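Local structure of solute-binding periplasmic protein of iron/siderophore ABC transporter (6B2Y) at residues A[162-166]-A[334-338]; A[51-55]-A[181-185]; A[242-248]-A[346-351]; A[191-195]-A[366-371]; A[272-276]-A[317-321]. The protein probably binds chelated iron in the periplasm of Yersinia pestis and delivers it to an inner-membrane ABC transporter. All coordinates share one frame. Residue numbers count along the deposited sequence, not the author numbering.

Contact 1: A[162-166]-A[334-338]; sequences VDFRN and YNSPY
Phe164 lays one face of its ring against Pro337. Two loops meet here, at the junction of the two lobes of a periplasmic binding protein. Segment 162-166 leaves the last strand of the first lobe's parallel sheet. Segment 334-338 precedes helix 340-350. Pro337 CD sits 3.7 Å from the centroid of the Phe164 ring, 3° off its normal, a CH-pi contact. Phe164 takes chi1 m, and its CE1 lies 3.6 Å from Pro337 CB. The CA atoms of Arg165 and Asn335 approach to 4.6 Å. Arg165 CA makes a CA-H...O contact of 3.6 Å with Tyr334 O; Arg165 NH2 hydrogen-bonds to Leu137 O. Asp163 OD1 accepts from Arg165 N (3.0 Å), an Asx turn, and from Asn166 N (2.8 Å), an Asx motif. Ser336 OG accepts from Tyr338 N at 3.0 Å, an ST turn. Water 1 links Phe164 O (2.7 Å) to Ser336 N (3.0 Å). Water 2 accepts from Phe164 N at 3.1 Å and donates to Asn335 OD1 at 2.7 Å.

Contact 2: A[51-55]-A[181-185]; sequences IPAKV and KALHR
Ile51 opens the first segment in an extended conformation, just after strand 48-50. Its CA lies 6.5 Å from the CA of Ala182, and its side chain (chi1 m, chi2 m) points toward the end of helix 168-182. Ile51 CG2 touches Ala182 O at 3.5 Å. Pro52 continues the extended path. His184 NE2 donates to Pro52 O at 2.9 Å, with an angle of 165° at the hydrogen. Ala53 turns the chain with phi/psi of -64/-23. Its carbonyl lies over one face of the His184 ring; Ala53 O is 3.2 Å from His184 NE2, but the angle is too poor for a hydrogen bond. Val55 (chi1 t) points back toward the helix end, its CA 6.1 Å from the CA of Leu183. Val55 CG2 meets His184 CD2 at 3.6 Å and Ala182 O at 3.6 Å, while Val55 CG1 meets Leu183 CD2 at 4.0 Å. Ala182 O is buried here without a polar partner.

In the second segment the helix stops after Ala182. Leu183 leaves helical angles, and His184 has positive phi (59/47) with chi1 m, which brings NE2 to the carbonyl of Pro52. Arg185 is the N-cap of helix 186-207. Ile51, Val55, Ala182 and Leu183 all pack on Ile132. The contact thus joins a strand-connecting loop to a helix-to-helix turn beside the start of inner strand 132-136 in the first lobe's alpha/beta fold.

Contact 3: A[242-248]-A[346-351]; sequences FIDQAGG and FAKWFY
Two helix C-terminal ends meet here. Helix 239-245 ends at a Schellman motif, with Gly248 N bonded to Ile243 O (2.9 Å) and Gly247 N to Asp244 O (3.0 Å). Gly247 is the C-prime residue, with phi/psi of 81/20. Helix 340-350 ends at Phe350; Tyr351 leaves helical phi/psi. The backbones come closest at Ala246 and Ala347, whose CA atoms are 4.4 Å apart. Ala246 CB lies 3.6 Å from Phe346 CB, 3.8 Å from Ala347 CB and 3.7 Å from Phe350 CE2. Phe346 (chi1 m) sends CE2 to Phe242 CB at 3.8 Å and Ile243 CG1 at 4.0 Å. Phe350 (chi1 m) brings CD2 3.7 Å from Gly248 N. A CB on Gly247 would clash with Tyr351 and the preceding carbonyl; one on Gly248 would clash with Phe350. Phe346 and Phe350 pack on strands 217-221 and 275-280 of the second lobe's sheet. Tyr351 OH donates to Gly247 O at 2.7 Å. The fit is apolar, with that single hydrogen bond across it and Ala246 O buried without a partner.

Contact 4: A[191-195]-A[366-371]; sequences NYINF and SLYSQF
Three aromatic side chains form a cluster between helix 186-207 and helix 360-371. Helix 186-207 is the long helix joining the lobes, as in related metal-chelate binding proteins. The short segments run nearly antiparallel, at 164°, with axes 11.6 Å apart. CA atoms are 7.8 Å apart for Tyr192 and Phe371, 8.1 Å for Phe195 and Leu367. Tyr192 and Phe195 both take chi1 t, with chi2 of 76° and 86°. Phe371 takes chi1 m and chi2 -75°, which brings its ring against both. The edge of Tyr192 points to the face of Phe371 (centroids 5.1 Å, planes 76°). The edge of Phe371 points in turn to the face of Phe195 (centroids 5.5 Å, planes 65°). Both are T-shaped stacks. Phe195 is a knob in a hole formed by Ser366, Leu367, Gln370 and Phe371. Phe195 CZ is 3.9 Å from Leu367 CB. Leu367 CG lies 4.1 Å from Tyr192 CE1. Tyr192 OH hydrogen-bonds to Pro337 O. Between the segments the chemistry is aromatic and apolar, so shape and ring geometry fix the fit.

Contact 5: A[272-276]-A[317-321]; sequences KPDIY and TLSAV
Thr317 ends a 3-10 turn. Leu318 follows in an extended conformation (-70/133) at the N-cap position of the short helix 319-322. Its side chain (chi1 m, chi2 t) points toward the other segment. Leu318 CD2 meets Pro273 CD at 3.8 Å, and Leu318 CD1 meets Tyr276 CD1 at 4.2 Å. Ser319 starts the helix. Ala320 is the centre of the contact, its CA 5.3 Å from the CA of Ile275. Ala320 CB points into the bend before strand 275-280, lying 3.4 Å from Pro273 O, 3.5 Å from Asp274 O and 3.9 Å from Tyr276 CB. Water 3 bridges the backbones, accepting from Ala320 N at 2.6 Å and donating to Pro273 O at 2.8 Å. Val321 N hydrogen-bonds to Leu318 O at 3.0 Å.

Across from these residues, Pro273 is extended, Asp274 turns with helical angles (-64/-37), and Ile275 enters the strand. Tyr276 takes chi1 t, and Tyr276 OH hydrogen-bonds to Glu221 OE2. In the second lobe's sheet, strand 275-280 lies between strands 217-221 and 326-330. Helix 319-322 ends the crossover from strand 275-280 to 326-330, its parallel neighbour. Leu318 packs on Leu269 of helix 265-271, and Tyr276 on helix 299-310.

Overall arrangement
Contact 2 lies at the far edge of the first lobe and contact 5 in the second, their centres about 48 Å apart on opposite sides of the chain's centre. Contact 1 lies between, its centre about 6 Å from the chain's centre, where the lobes meet. Contact 4 touches it through a probable hydrogen bond, Tyr192 OH to Pro337 O. Contacts 3 and 5 share the second lobe's sheet and touch through Phe350 and Ile275. Along the chain, contact 1 crosses contacts 2, 3 and 4. Contact 2 closes before contacts 3, 4 and 5 open. Contact 5 falls within contact 3's span, itself within contact 4's. Contact 1 joins the lobes; contacts 2, 3 and 5 each stay within one.

Contact 1: A[162-166]-A[334-338]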
# COMPACT_ATOMS: atom_id res chain seq x y z
N VAL A 162 12.15 -6.33 2.55
CA VAL A 162 10.95 -6.20 3.38
C VAL A 162 9.77 -6.79 2.62
O VAL A 162 9.88 -7.14 1.45
CB VAL A 162 10.67 -4.75 3.78
CG1 VAL A 162 11.78 -4.20 4.67
CG2 VAL A 162 10.46 -3.88 2.51
N ASP A 163 8.63 -6.91 3.30
CA ASP A 163 7.41 -7.29 2.59
C ASP A 163 6.19 -6.65 3.24
O ASP A 163 5.92 -6.89 4.43
CB ASP A 163 7.21 -8.80 2.54
CG ASP A 163 5.89 -9.18 1.86
OD1 ASP A 163 5.66 -8.70 0.73
OD2 ASP A 163 5.09 -9.91 2.47
N PHE A 164 5.46 -5.87 2.44
CA PHE A 164 4.13 -5.36 2.76
C PHE A 164 3.10 -5.82 1.74
O PHE A 164 1.93 -5.42 1.82
CB PHE A 164 4.12 -3.82 2.80
CG PHE A 164 5.12 -3.25 3.74
CD1 PHE A 164 4.92 -3.33 5.12
CD2 PHE A 164 6.28 -2.64 3.25
CE1 PHE A 164 5.83 -2.79 6.00
CE2 PHE A 164 7.20 -2.10 4.12
CZ PHE A 164 6.98 -2.18 5.50
N ARG A 165 3.51 -6.65 0.78
CA ARG A 165 2.71 -6.96 -0.40
C ARG A 165 2.22 -8.40 -0.42
O ARG A 165 1.05 -8.65 -0.68
CB ARG A 165 3.53 -6.69 -1.67
CG ARG A 165 2.66 -6.47 -2.92
CD ARG A 165 3.48 -6.56 -4.22
NE ARG A 165 4.23 -7.81 -4.23
CZ ARG A 165 5.55 -7.89 -4.26
NH1 ARG A 165 6.28 -6.78 -4.34
NH2 ARG A 165 6.14 -9.09 -4.24
N ASN A 166 3.12 -9.36 -0.18
CA ASN A 166 2.73 -10.77 -0.29
C ASN A 166 1.81 -11.17 0.84
O ASN A 166 0.69 -11.67 0.62
CB ASN A 166 3.98 -11.65 -0.29
CG ASN A 166 4.85 -11.41 -1.51
OD1 ASN A 166 4.44 -10.75 -2.45
ND2 ASN A 166 6.06 -11.98 -1.50
N TYR A 334 -1.93 -1.59 -1.06
CA TYR A 334 -1.57 -2.98 -1.33
C TYR A 334 -0.09 -3.26 -1.07
O TYR A 334 0.32 -4.42 -1.09
CB TYR A 334 -1.97 -3.34 -2.77
CG TYR A 334 -0.93 -3.02 -3.83
CD1 TYR A 334 -0.50 -4.01 -4.72
CD2 TYR A 334 -0.38 -1.76 -3.94
CE1 TYR A 334 0.46 -3.72 -5.68
CE2 TYR A 334 0.57 -1.47 -4.89
CZ TYR A 334 0.98 -2.45 -5.76
OH TYR A 334 1.93 -2.16 -6.72
N ASN A 335 0.70 -2.23 -0.80
CA ASN A 335 2.13 -2.40 -0.51
C ASN A 335 2.62 -1.24 0.35
O ASN A 335 3.51 -0.48 -0.03
CB ASN A 335 2.94 -2.51 -1.81
CG ASN A 335 4.34 -3.00 -1.57
OD1 ASN A 335 4.64 -3.51 -0.50
ND2 ASN A 335 5.21 -2.84 -2.57
N SER A 336 2.02 -1.08 1.54
CA SER A 336 2.40 0.04 2.41
C SER A 336 2.04 -0.27 3.84
O SER A 336 0.92 -0.74 4.08
CB SER A 336 1.70 1.33 1.99
OG SER A 336 1.78 2.29 3.05
N PRO A 337 2.90 0.03 4.82
CA PRO A 337 2.51 -0.17 6.22
C PRO A 337 1.40 0.77 6.69
O PRO A 337 0.89 0.60 7.81
CB PRO A 337 3.81 0.08 6.99
CG PRO A 337 4.62 0.98 6.06
CD PRO A 337 4.28 0.53 4.68
N TYR A 338 0.98 1.73 5.86
CA TYR A 338 -0.21 2.50 6.19
C TYR A 338 -1.48 1.68 6.04
O TYR A 338 -2.57 2.19 6.28
CB TYR A 338 -0.36 3.73 5.28
CG TYR A 338 0.63 4.86 5.36
CD1 TYR A 338 0.26 6.14 4.94
CD2 TYR A 338 1.94 4.68 5.79
CE1 TYR A 338 1.15 7.19 4.98
CE2 TYR A 338 2.85 5.72 5.83
CZ TYR A 338 2.45 6.98 5.41
OH TYR A 338 3.34 8.03 5.44
O HOH W 1 0.24 -3.32 2.27
O HOH W 2 6.91 -4.86 -0.10

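Contact 2: A[51-55]-A[181-185]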
# COMPACT_ATOMS: atom_id res chain seq x y z
N ILE A 51 25.20 -4.66 8.59
CA ILE A 51 24.73 -3.29 8.49
C ILE A 51 25.77 -2.37 9.12
O ILE A 51 26.21 -2.64 10.23
CB ILE A 51 23.36 -3.10 9.18
CG1 ILE A 51 22.32 -4.01 8.54
CG2 ILE A 51 22.92 -1.64 9.17
CD1 ILE A 51 22.18 -3.83 7.05
N PRO A 52 26.15 -1.27 8.47
CA PRO A 52 27.08 -0.34 9.12
C PRO A 52 26.43 0.36 10.30
O PRO A 52 25.22 0.61 10.32
CB PRO A 52 27.40 0.66 8.00
CG PRO A 52 26.17 0.62 7.12
CD PRO A 52 25.73 -0.81 7.14
N ALA A 53 27.25 0.70 11.29
CA ALA A 53 26.75 1.34 12.50
C ALA A 53 26.13 2.70 12.23
O ALA A 53 25.30 3.16 13.02
CB ALA A 53 27.87 1.48 13.53
N LYS A 54 26.51 3.35 11.14
CA LYS A 54 25.98 4.65 10.75
C LYS A 54 25.33 4.51 9.39
O LYS A 54 25.95 3.97 8.46
CB LYS A 54 27.09 5.70 10.71
CG LYS A 54 27.74 6.01 12.05
CD LYS A 54 28.31 7.43 12.05
CE LYS A 54 28.60 7.93 13.46
NZ LYS A 54 27.37 8.40 14.15
N VAL A 55 24.09 4.96 9.27
CA VAL A 55 23.35 4.91 8.01
C VAL A 55 22.84 6.31 7.71
O VAL A 55 21.99 6.83 8.44
CB VAL A 55 22.19 3.91 8.05
CG1 VAL A 55 21.32 4.07 6.81
CG2 VAL A 55 22.72 2.50 8.18
N LYS A 181 15.65 -1.46 12.76
CA LYS A 181 16.99 -1.94 13.09
C LYS A 181 18.01 -1.57 12.02
O LYS A 181 19.11 -1.09 12.34
CB LYS A 181 16.93 -3.46 13.31
CG LYS A 181 18.22 -4.08 13.83
CD LYS A 181 18.01 -5.52 14.25
CE LYS A 181 19.29 -6.11 14.80
NZ LYS A 181 19.15 -7.53 15.26
N ALA A 182 17.67 -1.79 10.75
CA ALA A 182 18.61 -1.54 9.67
C ALA A 182 18.90 -0.06 9.49
O ALA A 182 19.99 0.31 9.03
CB ALA A 182 18.09 -2.12 8.35
N LEU A 183 17.94 0.81 9.81
CA LEU A 183 18.12 2.24 9.60
C LEU A 183 18.37 2.99 10.89
O LEU A 183 18.37 4.23 10.88
CB LEU A 183 16.90 2.82 8.89
CG LEU A 183 16.57 2.09 7.59
CD1 LEU A 183 15.32 2.64 6.95
CD2 LEU A 183 17.76 2.20 6.64
N HIS A 184 18.55 2.27 12.00
CA HIS A 184 18.89 2.85 13.30
C HIS A 184 17.82 3.84 13.75
O HIS A 184 18.11 4.95 14.21
CB HIS A 184 20.28 3.48 13.25
CG HIS A 184 21.35 2.52 12.86
ND1 HIS A 184 21.68 1.43 13.64
CD2 HIS A 184 22.14 2.45 11.76
CE1 HIS A 184 22.64 0.74 13.04
NE2 HIS A 184 22.93 1.33 11.90
N ARG A 185 16.56 3.43 13.64
CA ARG A 185 15.41 4.17 14.16
C ARG A 185 14.49 3.23 14.94
O ARG A 185 13.28 3.17 14.71
CB ARG A 185 14.66 4.86 13.03
CG ARG A 185 15.50 5.87 12.26
CD ARG A 185 15.71 7.13 13.08
NE ARG A 185 16.33 8.20 12.29
CZ ARG A 185 17.63 8.29 12.04
NH1 ARG A 185 18.46 7.37 12.52
NH2 ARG A 185 18.11 9.29 11.31

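Contact 3: A[242-248]-A[346-351]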
# COMPACT_ATOMS: atom_id res chain seq x y z
N PHE A 242 -6.48 -8.11 4.25
CA PHE A 242 -7.31 -7.07 4.86
C PHE A 242 -8.76 -7.50 4.92
O PHE A 242 -9.47 -7.19 5.89
CB PHE A 242 -7.21 -5.75 4.09
CG PHE A 242 -5.80 -5.33 3.78
CD1 PHE A 242 -4.73 -5.70 4.59
CD2 PHE A 242 -5.55 -4.52 2.67
CE1 PHE A 242 -3.44 -5.29 4.29
CE2 PHE A 242 -4.26 -4.11 2.37
CZ PHE A 242 -3.22 -4.51 3.17
N ILE A 243 -9.24 -8.15 3.86
CA ILE A 243 -10.60 -8.69 3.88
C ILE A 243 -10.78 -9.64 5.06
O ILE A 243 -11.75 -9.52 5.83
CB ILE A 243 -10.91 -9.38 2.54
CG1 ILE A 243 -10.97 -8.33 1.44
CG2 ILE A 243 -12.22 -10.16 2.62
CD1 ILE A 243 -11.05 -8.94 0.04
N ASP A 244 -9.85 -10.59 5.22
CA ASP A 244 -9.89 -11.54 6.33
C ASP A 244 -9.98 -10.83 7.67
O ASP A 244 -10.86 -11.13 8.49
CB ASP A 244 -8.65 -12.46 6.31
CG ASP A 244 -8.55 -13.35 5.07
OD1 ASP A 244 -9.49 -13.39 4.25
OD2 ASP A 244 -7.51 -14.02 4.91
N GLN A 245 -9.05 -9.90 7.94
CA GLN A 245 -9.03 -9.25 9.25
C GLN A 245 -10.27 -8.41 9.48
O GLN A 245 -10.70 -8.23 10.62
CB GLN A 245 -7.79 -8.36 9.39
CG GLN A 245 -6.49 -9.14 9.47
CD GLN A 245 -5.27 -8.23 9.55
OE1 GLN A 245 -4.75 -7.98 10.63
NE2 GLN A 245 -4.82 -7.74 8.40
N ALA A 246 -10.86 -7.88 8.41
CA ALA A 246 -12.06 -7.07 8.53
C ALA A 246 -13.32 -7.92 8.61
O ALA A 246 -14.42 -7.38 8.60
CB ALA A 246 -12.17 -6.08 7.36
N GLY A 247 -13.17 -9.25 8.67
CA GLY A 247 -14.32 -10.10 8.84
C GLY A 247 -15.11 -10.40 7.58
O GLY A 247 -16.28 -10.79 7.68
N GLY A 248 -14.51 -10.23 6.41
CA GLY A 248 -15.15 -10.62 5.17
C GLY A 248 -14.66 -11.97 4.68
O GLY A 248 -13.69 -12.54 5.18
N PHE A 346 -12.35 -1.27 5.36
CA PHE A 346 -13.07 -2.49 5.00
C PHE A 346 -14.04 -2.89 6.10
O PHE A 346 -15.22 -3.19 5.83
CB PHE A 346 -12.10 -3.64 4.74
CG PHE A 346 -11.34 -3.54 3.45
CD1 PHE A 346 -11.31 -2.34 2.73
CD2 PHE A 346 -10.64 -4.62 2.96
CE1 PHE A 346 -10.60 -2.24 1.56
CE2 PHE A 346 -9.91 -4.53 1.79
CZ PHE A 346 -9.91 -3.33 1.07
N ALA A 347 -13.56 -2.93 7.34
CA ALA A 347 -14.39 -3.39 8.45
C ALA A 347 -15.62 -2.50 8.62
O ALA A 347 -16.73 -3.00 8.83
CB ALA A 347 -13.57 -3.40 9.74
N LYS A 348 -15.43 -1.19 8.54
CA LYS A 348 -16.55 -0.27 8.71
C LYS A 348 -17.57 -0.43 7.59
O LYS A 348 -18.78 -0.27 7.81
CB LYS A 348 -16.03 1.17 8.79
CG LYS A 348 -17.02 2.18 9.36
CD LYS A 348 -16.44 3.58 9.35
CE LYS A 348 -17.48 4.61 9.75
NZ LYS A 348 -17.77 4.59 11.21
N TRP A 349 -17.11 -0.70 6.36
CA TRP A 349 -18.04 -0.99 5.28
C TRP A 349 -18.79 -2.30 5.52
O TRP A 349 -20.00 -2.38 5.29
CB TRP A 349 -17.32 -1.08 3.94
CG TRP A 349 -16.68 0.19 3.49
CD1 TRP A 349 -17.05 1.47 3.82
CD2 TRP A 349 -15.55 0.31 2.61
NE1 TRP A 349 -16.21 2.37 3.20
CE2 TRP A 349 -15.29 1.69 2.45
CE3 TRP A 349 -14.75 -0.62 1.95
CZ2 TRP A 349 -14.25 2.16 1.65
CZ3 TRP A 349 -13.71 -0.15 1.15
CH2 TRP A 349 -13.48 1.23 1.01
N PHE A 350 -18.08 -3.34 5.99
CA PHE A 350 -18.68 -4.66 6.11
C PHE A 350 -19.70 -4.70 7.24
O PHE A 350 -20.71 -5.40 7.14
CB PHE A 350 -17.62 -5.74 6.39
CG PHE A 350 -16.57 -5.90 5.30
CD1 PHE A 350 -16.68 -5.26 4.07
CD2 PHE A 350 -15.47 -6.72 5.53
CE1 PHE A 350 -15.70 -5.41 3.10
CE2 PHE A 350 -14.49 -6.89 4.56
CZ PHE A 350 -14.60 -6.22 3.34
N TYR A 351 -19.42 -4.00 8.33
CA TYR A 351 -20.26 -4.02 9.53
C TYR A 351 -20.47 -2.59 10.00
O TYR A 351 -19.89 -2.16 11.00
CB TYR A 351 -19.63 -4.89 10.62
CG TYR A 351 -19.34 -6.30 10.17
CD1 TYR A 351 -20.32 -7.28 10.17
CD2 TYR A 351 -18.06 -6.66 9.74
CE1 TYR A 351 -20.07 -8.56 9.75
CE2 TYR A 351 -17.79 -7.96 9.32
CZ TYR A 351 -18.79 -8.91 9.34
OH TYR A 351 -18.55 -10.21 8.93

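Contact 4: A[191-195]-A[366-371]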
# COMPACT_ATOMS: atom_id res chain seq x y z
N ASN A 191 7.31 2.61 18.12
CA ASN A 191 6.14 3.48 18.23
C ASN A 191 5.12 3.16 17.16
O ASN A 191 3.91 3.06 17.43
CB ASN A 191 6.56 4.96 18.14
CG ASN A 191 7.39 5.41 19.33
OD1 ASN A 191 7.40 4.75 20.38
ND2 ASN A 191 8.11 6.52 19.16
N TYR A 192 5.57 2.95 15.92
CA TYR A 192 4.61 2.65 14.87
C TYR A 192 3.98 1.26 15.05
O TYR A 192 2.77 1.09 14.84
CB TYR A 192 5.24 2.80 13.47
CG TYR A 192 4.15 2.70 12.44
CD1 TYR A 192 3.29 3.77 12.20
CD2 TYR A 192 3.88 1.50 11.78
CE1 TYR A 192 2.26 3.68 11.31
CE2 TYR A 192 2.85 1.39 10.88
CZ TYR A 192 2.03 2.47 10.65
OH TYR A 192 1.00 2.37 9.75
N ILE A 193 4.78 0.27 15.47
CA ILE A 193 4.24 -1.08 15.65
C ILE A 193 3.10 -1.07 16.66
O ILE A 193 2.05 -1.69 16.44
CB ILE A 193 5.36 -2.04 16.08
CG1 ILE A 193 6.24 -2.39 14.88
CG2 ILE A 193 4.80 -3.30 16.76
CD1 ILE A 193 7.67 -2.78 15.31
N ASN A 194 3.30 -0.35 17.76
CA ASN A 194 2.25 -0.22 18.77
C ASN A 194 1.03 0.51 18.22
O ASN A 194 -0.10 0.09 18.47
CB ASN A 194 2.81 0.50 20.00
CG ASN A 194 3.64 -0.42 20.88
OD1 ASN A 194 3.46 -1.62 20.83
ND2 ASN A 194 4.55 0.14 21.68
N PHE A 195 1.24 1.60 17.46
CA PHE A 195 0.11 2.33 16.88
C PHE A 195 -0.67 1.46 15.90
O PHE A 195 -1.90 1.45 15.88
CB PHE A 195 0.61 3.60 16.19
CG PHE A 195 -0.42 4.29 15.33
CD1 PHE A 195 -1.30 5.21 15.89
CD2 PHE A 195 -0.51 4.03 13.97
CE1 PHE A 195 -2.25 5.87 15.09
CE2 PHE A 195 -1.45 4.68 13.17
CZ PHE A 195 -2.32 5.60 13.74
N SER A 366 -4.13 10.78 13.08
CA SER A 366 -3.17 10.42 14.11
C SER A 366 -1.87 9.91 13.51
O SER A 366 -0.78 10.26 13.98
CB SER A 366 -3.77 9.36 15.05
OG SER A 366 -4.97 9.86 15.64
N LEU A 367 -1.96 9.07 12.48
CA LEU A 367 -0.77 8.57 11.81
C LEU A 367 0.10 9.73 11.34
O LEU A 367 1.31 9.76 11.59
CB LEU A 367 -1.18 7.68 10.63
CG LEU A 367 -0.13 6.78 9.94
CD1 LEU A 367 -0.83 5.64 9.22
CD2 LEU A 367 0.74 7.55 8.94
N TYR A 368 -0.51 10.72 10.68
CA TYR A 368 0.26 11.83 10.14
C TYR A 368 0.86 12.69 11.25
O TYR A 368 2.05 13.03 11.22
CB TYR A 368 -0.62 12.67 9.22
CG TYR A 368 -0.69 12.10 7.82
CD1 TYR A 368 -1.30 10.87 7.59
CD2 TYR A 368 -0.16 12.78 6.73
CE1 TYR A 368 -1.36 10.32 6.31
CE2 TYR A 368 -0.22 12.25 5.44
CZ TYR A 368 -0.83 11.02 5.24
OH TYR A 368 -0.90 10.47 3.98
N SER A 369 0.05 13.06 12.25
CA SER A 369 0.58 13.95 13.29
C SER A 369 1.67 13.28 14.11
O SER A 369 2.62 13.94 14.53
CB SER A 369 -0.56 14.44 14.19
OG SER A 369 -1.45 13.40 14.53
N GLN A 370 1.58 11.96 14.32
CA GLN A 370 2.57 11.29 15.15
C GLN A 370 3.85 10.94 14.39
O GLN A 370 4.92 10.89 15.00
CB GLN A 370 1.99 10.00 15.75
CG GLN A 370 1.08 10.25 16.94
CD GLN A 370 0.32 9.01 17.33
OE1 GLN A 370 -0.90 8.95 17.22
NE2 GLN A 370 1.05 7.99 17.77
N PHE A 371 3.77 10.65 13.09
CA PHE A 371 4.90 10.06 12.38
C PHE A 371 5.40 10.84 11.17
O PHE A 371 6.54 10.63 10.77
CB PHE A 371 4.55 8.62 11.94
CG PHE A 371 4.16 7.73 13.08
CD1 PHE A 371 5.12 7.25 13.95
CD2 PHE A 371 2.84 7.41 13.30
CE1 PHE A 371 4.76 6.44 15.03
CE2 PHE A 371 2.48 6.61 14.38
CZ PHE A 371 3.44 6.14 15.24

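Contact 5: A[272-276]-A[317-321]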
# COMPACT_ATOMS: atom_id res chain seq x y z
N LYS A 272 -21.32 -14.03 -7.35
CA LYS A 272 -22.34 -13.15 -6.80
C LYS A 272 -21.95 -12.56 -5.43
O LYS A 272 -22.69 -12.71 -4.45
CB LYS A 272 -23.67 -13.88 -6.71
CG LYS A 272 -23.94 -14.75 -7.93
CD LYS A 272 -25.34 -15.35 -7.92
CE LYS A 272 -25.29 -16.82 -7.52
NZ LYS A 272 -26.47 -17.19 -6.68
N PRO A 273 -20.82 -11.85 -5.35
CA PRO A 273 -20.33 -11.39 -4.05
C PRO A 273 -21.28 -10.40 -3.40
O PRO A 273 -21.90 -9.56 -4.07
CB PRO A 273 -18.98 -10.74 -4.39
CG PRO A 273 -19.12 -10.34 -5.84
CD PRO A 273 -19.94 -11.42 -6.46
N ASP A 274 -21.36 -10.47 -2.08
CA ASP A 274 -22.19 -9.53 -1.33
C ASP A 274 -21.68 -8.10 -1.47
O ASP A 274 -22.47 -7.16 -1.54
CB ASP A 274 -22.24 -9.92 0.14
CG ASP A 274 -22.91 -11.25 0.37
OD1 ASP A 274 -23.82 -11.61 -0.40
OD2 ASP A 274 -22.52 -11.94 1.35
N ILE A 275 -20.36 -7.93 -1.51
CA ILE A 275 -19.70 -6.63 -1.46
C ILE A 275 -18.67 -6.56 -2.58
O ILE A 275 -17.95 -7.53 -2.83
CB ILE A 275 -19.05 -6.40 -0.08
CG1 ILE A 275 -20.12 -6.27 1.00
CG2 ILE A 275 -18.12 -5.18 -0.09
CD1 ILE A 275 -19.58 -6.19 2.40
N TYR A 276 -18.59 -5.40 -3.25
CA TYR A 276 -17.64 -5.16 -4.33
C TYR A 276 -16.74 -4.00 -3.94
O TYR A 276 -17.22 -2.96 -3.50
CB TYR A 276 -18.36 -4.85 -5.66
CG TYR A 276 -17.41 -4.34 -6.73
CD1 TYR A 276 -16.72 -5.22 -7.55
CD2 TYR A 276 -17.19 -2.98 -6.90
CE1 TYR A 276 -15.85 -4.77 -8.52
CE2 TYR A 276 -16.31 -2.52 -7.88
CZ TYR A 276 -15.65 -3.41 -8.68
OH TYR A 276 -14.77 -2.97 -9.64
N THR A 317 -23.85 -5.73 -13.74
CA THR A 317 -24.91 -6.71 -13.47
C THR A 317 -24.80 -7.32 -12.07
O THR A 317 -25.69 -8.08 -11.68
CB THR A 317 -24.89 -7.83 -14.52
OG1 THR A 317 -23.79 -8.70 -14.29
CG2 THR A 317 -24.81 -7.24 -15.94
N LEU A 318 -23.75 -6.99 -11.31
CA LEU A 318 -23.58 -7.50 -9.96
C LEU A 318 -24.62 -6.89 -9.02
O LEU A 318 -24.83 -5.67 -9.02
CB LEU A 318 -22.18 -7.18 -9.44
CG LEU A 318 -20.98 -7.93 -10.04
CD1 LEU A 318 -19.66 -7.19 -9.76
CD2 LEU A 318 -20.92 -9.35 -9.47
N SER A 319 -25.27 -7.73 -8.22
CA SER A 319 -26.16 -7.21 -7.19
C SER A 319 -25.42 -6.29 -6.23
O SER A 319 -26.00 -5.33 -5.72
CB SER A 319 -26.81 -8.36 -6.42
OG SER A 319 -27.57 -9.19 -7.28
N ALA A 320 -24.14 -6.56 -5.95
CA ALA A 320 -23.38 -5.67 -5.08
C ALA A 320 -23.29 -4.27 -5.67
O ALA A 320 -23.29 -3.28 -4.92
CB ALA A 320 -21.97 -6.22 -4.84
N VAL A 321 -23.24 -4.16 -6.99
CA VAL A 321 -23.12 -2.87 -7.65
C VAL A 321 -24.43 -2.09 -7.57
O VAL A 321 -24.43 -0.87 -7.40
CB VAL A 321 -22.65 -3.07 -9.10
CG1 VAL A 321 -22.96 -1.85 -9.96
CG2 VAL A 321 -21.15 -3.40 -9.13
O HOH W 3 -22.94 -8.77 -6.50